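Local coordinates for pirin-like protein YhaK (Escherichia coli, PDB 2VEC) that lacks quercetin 2,3-dioxygenase activity and is a monomeric, cytoplasmic bicupin of the pirin family, thought to be redox-sensitive through a reactive cysteine, at residues Glu95-Gln107 against Gln119-Lys131. Residues are numbered along the deposited sequence; the frame is centred on the assembly and turned at random.
Sequences EAEYRDSEGNHVQ and QPGVSYSEHNLSK
Tyr98 and Glu126 are neighbours across a non-hydrogen-bonded pair of antiparallel strands 95-100 and 124-128, and they illustrate how a buried carboxylate is held in a cupin sheet. The two side chains run side by side: CB and CG of Glu126 pass along the CD1-CE1 side of the ring, and the phenol OH donates to Glu126 OE2 at 2.7 Å, from above the carboxylate plane. CG anti to the backbone N (chi1 158°) and a chain extended beyond it carry the carboxylate alongside the ring to the phenol end. The same oxygen forms a salt bridge with Arg137 of strand 135-143, in the facing sheet. Just past the strand end, Leu129 lies across the 95-97 backbone, CD1 3.7 Å from Ala96 O and CD2 near Glu97 CB; on the face of Glu97 and Arg99, Glu97 OE1 forms a salt bridge with Arg99 NH2 (2.8 Å). At the turn, Ser101 OG accepts a hydrogen bond from Ser123 N at 2.9 Å and touches Val122 CG1. Asp100 CB lies 3.5 Å from Tyr124 CD1, and Asp100 OD1 takes the N-H groups of Glu102 and Asn104 from opposite faces of its carboxylate, the former closing an Asx turn. Phenol and guanidinium, from two different sheets, both grip OE2 and so fix the buried carboxylate's orientation.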
loop_
_atom_site.group_PDB
_atom_site.type_symbol
_atom_site.label_atom_id
_atom_site.label_comp_id
_atom_site.label_asym_id
_atom_site.label_seq_id
_atom_site.Cartn_x
_atom_site.Cartn_y
_atom_site.Cartn_z
ATOM N N GLU A 95 -10.388 12.674 -4.327
ATOM C CA GLU A 95 -11.391 12.096 -3.447
ATOM C C GLU A 95 -12.211 11.107 -4.240
ATOM O O GLU A 95 -12.477 11.297 -5.432
ATOM C CB GLU A 95 -12.323 13.189 -2.841
ATOM C CG GLU A 95 -12.668 14.313 -3.779
ATOM C CD GLU A 95 -13.755 15.235 -3.263
ATOM O OE1 GLU A 95 -14.280 15.014 -2.143
ATOM O OE2 GLU A 95 -14.089 16.187 -4.006
ATOM N N ALA A 96 -12.650 10.060 -3.560
ATOM C CA ALA A 96 -13.331 8.971 -4.217
ATOM C C ALA A 96 -14.395 8.398 -3.305
ATOM O O ALA A 96 -14.280 8.480 -2.081
ATOM C CB ALA A 96 -12.323 7.891 -4.573
ATOM N N GLU A 97 -15.426 7.811 -3.907
ATOM C CA GLU A 97 -16.420 7.047 -3.152
ATOM C C GLU A 97 -16.358 5.560 -3.539
ATOM O O GLU A 97 -16.174 5.226 -4.712
ATOM C CB GLU A 97 -17.828 7.642 -3.337
ATOM C CG GLU A 97 -18.908 6.811 -2.698
ATOM C CD GLU A 97 -20.145 7.576 -2.320
ATOM O OE1 GLU A 97 -20.606 8.440 -3.103
ATOM O OE2 GLU A 97 -20.681 7.282 -1.228
ATOM N N TYR A 98 -16.496 4.685 -2.541
ATOM C CA TYR A 98 -16.391 3.231 -2.719
ATOM C C TYR A 98 -17.702 2.606 -2.317
ATOM O O TYR A 98 -18.138 2.796 -1.191
ATOM C CB TYR A 98 -15.242 2.665 -1.859
ATOM C CG TYR A 98 -13.942 3.219 -2.337
ATOM C CD1 TYR A 98 -13.218 2.558 -3.314
ATOM C CD2 TYR A 98 -13.488 4.455 -1.885
ATOM C CE1 TYR A 98 -12.044 3.106 -3.812
ATOM C CE2 TYR A 98 -12.308 4.997 -2.357
ATOM C CZ TYR A 98 -11.602 4.327 -3.335
ATOM O OH TYR A 98 -10.444 4.859 -3.829
ATOM N N ARG A 99 -18.353 1.900 -3.236
ATOM C CA ARG A 99 -19.647 1.293 -2.930
ATOM C C ARG A 99 -19.623 -0.191 -3.215
ATOM O O ARG A 99 -18.885 -0.656 -4.090
ATOM C CB ARG A 99 -20.777 1.958 -3.730
ATOM C CG ARG A 99 -20.886 3.452 -3.510
ATOM C CD ARG A 99 -22.174 4.051 -4.110
ATOM N NE ARG A 99 -22.458 5.363 -3.528
ATOM C CZ ARG A 99 -23.013 6.380 -4.189
ATOM N NH1 ARG A 99 -23.346 6.242 -5.475
ATOM N NH2 ARG A 99 -23.234 7.545 -3.575
ATOM N N ASP A 100 -20.426 -0.949 -2.479
ATOM C CA ASP A 100 -20.537 -2.361 -2.778
ATOM C C ASP A 100 -21.986 -2.766 -3.033
ATOM O O ASP A 100 -22.900 -1.985 -2.787
ATOM C CB ASP A 100 -19.825 -3.226 -1.725
ATOM C CG ASP A 100 -20.595 -3.378 -0.422
ATOM O OD1 ASP A 100 -21.843 -3.229 -0.369
ATOM O OD2 ASP A 100 -19.934 -3.731 0.573
ATOM N N SER A 101 -22.192 -3.970 -3.545
ATOM C CA SER A 101 -23.545 -4.414 -3.888
ATOM C C SER A 101 -24.460 -4.675 -2.685
ATOM O O SER A 101 -25.653 -4.925 -2.863
ATOM C CB SER A 101 -23.511 -5.615 -4.838
ATOM O OG SER A 101 -22.589 -6.603 -4.417
ATOM N N GLU A 102 -23.909 -4.627 -1.472
ATOM C CA GLU A 102 -24.685 -4.831 -0.241
ATOM C C GLU A 102 -25.132 -3.517 0.405
ATOM O O GLU A 102 -25.771 -3.519 1.465
ATOM C CB GLU A 102 -23.908 -5.688 0.769
ATOM C CG GLU A 102 -23.625 -7.121 0.322
ATOM C CD GLU A 102 -24.883 -7.910 -0.042
ATOM O OE1 GLU A 102 -25.874 -7.871 0.721
ATOM O OE2 GLU A 102 -24.872 -8.576 -1.100
ATOM N N GLY A 103 -24.819 -2.398 -0.243
ATOM C CA GLY A 103 -25.252 -1.092 0.248
ATOM C C GLY A 103 -24.200 -0.318 1.032
ATOM O O GLY A 103 -24.404 0.870 1.327
ATOM N N ASN A 104 -23.086 -0.973 1.373
ATOM C CA ASN A 104 -22.012 -0.324 2.133
ATOM C C ASN A 104 -21.307 0.744 1.305
ATOM O O ASN A 104 -21.108 0.573 0.101
ATOM C CB ASN A 104 -20.990 -1.329 2.639
ATOM C CG ASN A 104 -21.605 -2.423 3.469
ATOM O OD1 ASN A 104 -21.405 -3.601 3.186
ATOM N ND2 ASN A 104 -22.342 -2.048 4.510
ATOM N N HIS A 105 -20.966 1.859 1.946
ATOM C CA HIS A 105 -20.320 2.970 1.249
ATOM C C HIS A 105 -19.368 3.722 2.165
ATOM O O HIS A 105 -19.560 3.779 3.388
ATOM C CB HIS A 105 -21.355 3.930 0.670
ATOM C CG HIS A 105 -22.317 4.451 1.689
ATOM N ND1 HIS A 105 -22.080 5.599 2.416
ATOM C CD2 HIS A 105 -23.502 3.963 2.129
ATOM C CE1 HIS A 105 -23.086 5.803 3.249
ATOM N NE2 HIS A 105 -23.962 4.824 3.096
ATOM N N VAL A 106 -18.342 4.310 1.551
ATOM C CA VAL A 106 -17.368 5.098 2.268
ATOM C C VAL A 106 -16.726 6.029 1.252
ATOM O O VAL A 106 -16.551 5.657 0.099
ATOM C CB VAL A 106 -16.312 4.172 2.961
ATOM C CG1 VAL A 106 -15.550 3.299 1.926
ATOM C CG2 VAL A 106 -15.357 4.975 3.843
ATOM N N GLN A 107 -16.394 7.235 1.690
ATOM C CA GLN A 107 -15.644 8.198 0.881
ATOM C C GLN A 107 -14.238 8.331 1.449
ATOM O O GLN A 107 -14.056 8.315 2.669
ATOM C CB GLN A 107 -16.286 9.587 0.952
ATOM C CG GLN A 107 -17.727 9.679 0.530
ATOM C CD GLN A 107 -18.284 11.093 0.800
ATOM O OE1 GLN A 107 -17.539 12.079 0.746
ATOM N NE2 GLN A 107 -19.571 11.187 1.108
ATOM N N GLN A 119 -15.944 -9.538 0.469
ATOM C CA GLN A 119 -16.769 -10.706 0.721
ATOM C C GLN A 119 -17.089 -11.389 -0.596
ATOM O O GLN A 119 -17.361 -10.722 -1.583
ATOM C CB GLN A 119 -18.094 -10.320 1.386
ATOM C CG GLN A 119 -18.040 -9.347 2.549
ATOM C CD GLN A 119 -19.462 -8.935 2.998
ATOM O OE1 GLN A 119 -19.982 -7.875 2.607
ATOM N NE2 GLN A 119 -20.115 -9.803 3.789
ATOM N N PRO A 120 -17.057 -12.730 -0.611
ATOM C CA PRO A 120 -17.395 -13.569 -1.766
ATOM C C PRO A 120 -18.632 -13.135 -2.543
ATOM O O PRO A 120 -19.714 -13.014 -1.969
ATOM C CB PRO A 120 -17.646 -14.934 -1.123
ATOM C CG PRO A 120 -16.684 -14.967 0.006
ATOM C CD PRO A 120 -16.616 -13.551 0.536
ATOM N N GLY A 121 -18.463 -12.899 -3.844
ATOM C CA GLY A 121 -19.602 -12.596 -4.724
ATOM C C GLY A 121 -20.165 -11.187 -4.589
ATOM O O GLY A 121 -21.194 -10.871 -5.178
ATOM N N VAL A 122 -19.502 -10.331 -3.816
ATOM C CA VAL A 122 -19.978 -8.970 -3.658
ATOM C C VAL A 122 -19.242 -8.117 -4.697
ATOM O O VAL A 122 -18.070 -8.331 -4.933
ATOM C CB VAL A 122 -19.807 -8.486 -2.185
ATOM C CG1 VAL A 122 -20.071 -6.988 -2.042
ATOM C CG2 VAL A 122 -20.726 -9.307 -1.244
ATOM N N SER A 123 -19.941 -7.186 -5.337
ATOM C CA SER A 123 -19.338 -6.301 -6.336
ATOM C C SER A 123 -18.987 -4.964 -5.715
ATOM O O SER A 123 -19.747 -4.448 -4.892
ATOM C CB SER A 123 -20.296 -6.069 -7.508
ATOM O OG SER A 123 -20.218 -7.123 -8.445
ATOM N N TYR A 124 -17.875 -4.382 -6.165
ATOM C CA TYR A 124 -17.318 -3.176 -5.582
ATOM C C TYR A 124 -17.044 -2.130 -6.643
ATOM O O TYR A 124 -16.500 -2.439 -7.699
ATOM C CB TYR A 124 -15.991 -3.516 -4.849
ATOM C CG TYR A 124 -16.199 -4.436 -3.671
ATOM C CD1 TYR A 124 -16.435 -3.926 -2.386
ATOM C CD2 TYR A 124 -16.195 -5.830 -3.840
ATOM C CE1 TYR A 124 -16.640 -4.805 -1.279
ATOM C CE2 TYR A 124 -16.410 -6.689 -2.768
ATOM C CZ TYR A 124 -16.631 -6.178 -1.496
ATOM O OH TYR A 124 -16.852 -7.066 -0.454
ATOM N N SER A 125 -17.386 -0.884 -6.346
ATOM C CA SER A 125 -17.184 0.192 -7.307
ATOM C C SER A 125 -16.422 1.356 -6.694
ATOM O O SER A 125 -16.464 1.577 -5.482
ATOM C CB SER A 125 -18.522 0.660 -7.882
ATOM O OG SER A 125 -19.203 1.504 -6.979
ATOM N N GLU A 126 -15.719 2.094 -7.545
ATOM C CA GLU A 126 -14.876 3.191 -7.106
ATOM C C GLU A 126 -15.137 4.362 -8.032
ATOM O O GLU A 126 -14.937 4.237 -9.237
ATOM C CB GLU A 126 -13.398 2.770 -7.153
ATOM C CG GLU A 126 -12.398 3.936 -7.231
ATOM C CD GLU A 126 -10.937 3.496 -7.094
ATOM O OE1 GLU A 126 -10.558 2.434 -7.639
ATOM O OE2 GLU A 126 -10.166 4.226 -6.431
ATOM N N HIS A 127 -15.617 5.474 -7.479
ATOM C CA HIS A 127 -15.967 6.654 -8.295
ATOM C C HIS A 127 -15.185 7.873 -7.860
ATOM O O HIS A 127 -15.075 8.143 -6.661
ATOM C CB HIS A 127 -17.448 7.054 -8.169
ATOM C CG HIS A 127 -18.435 5.970 -8.479
ATOM N ND1 HIS A 127 -18.081 4.737 -8.991
ATOM C CD2 HIS A 127 -19.788 5.953 -8.364
ATOM C CE1 HIS A 127 -19.169 4.005 -9.166
ATOM N NE2 HIS A 127 -20.218 4.717 -8.790
ATOM N N ASN A 128 -14.694 8.644 -8.824
ATOM C CA ASN A 128 -14.092 9.930 -8.515
ATOM C C ASN A 128 -15.202 10.938 -8.154
ATOM O O ASN A 128 -16.107 11.170 -8.948
ATOM C CB ASN A 128 -13.250 10.413 -9.705
ATOM C CG ASN A 128 -12.525 11.723 -9.437
ATOM O OD1 ASN A 128 -12.755 12.381 -8.403
ATOM N ND2 ASN A 128 -11.645 12.124 -10.391
ATOM N N LEU A 129 -15.128 11.517 -6.952
ATOM C CA LEU A 129 -16.165 12.443 -6.487
ATOM C C LEU A 129 -16.136 13.825 -7.151
ATOM O O LEU A 129 -17.127 14.568 -7.062
ATOM C CB LEU A 129 -16.120 12.586 -4.961
ATOM C CG LEU A 129 -16.798 11.473 -4.153
ATOM C CD1 LEU A 129 -16.310 11.467 -2.710
ATOM C CD2 LEU A 129 -18.319 11.660 -4.218
ATOM N N SER A 130 -15.019 14.184 -7.805
ATOM C CA SER A 130 -14.928 15.506 -8.454
ATOM C C SER A 130 -15.322 15.499 -9.943
ATOM O O SER A 130 -14.921 14.585 -10.685
ATOM C CB SER A 130 -13.520 16.100 -8.318
ATOM O OG SER A 130 -13.512 17.422 -8.909
ATOM N N LYS A 131 -16.110 16.497 -10.365
ATOM C CA LYS A 131 -16.490 16.636 -11.786
ATOM C C LYS A 131 -15.481 17.493 -12.513
ATOM O O LYS A 131 -15.424 17.558 -13.757
ATOM C CB LYS A 131 -17.968 17.085 -11.906
ATOM C CG LYS A 131 -18.886 16.359 -10.882
ATOM C CD LYS A 131 -20.440 16.424 -11.287
ATOM C CE LYS A 131 -21.150 16.004 -9.730
ATOM N NZ LYS A 131 -22.738 16.197 -10.226
HETATM O O HOH W 1 -10.799 13.849 -7.185
HETATM O O HOH W 2 -18.228 -5.972 1.320
#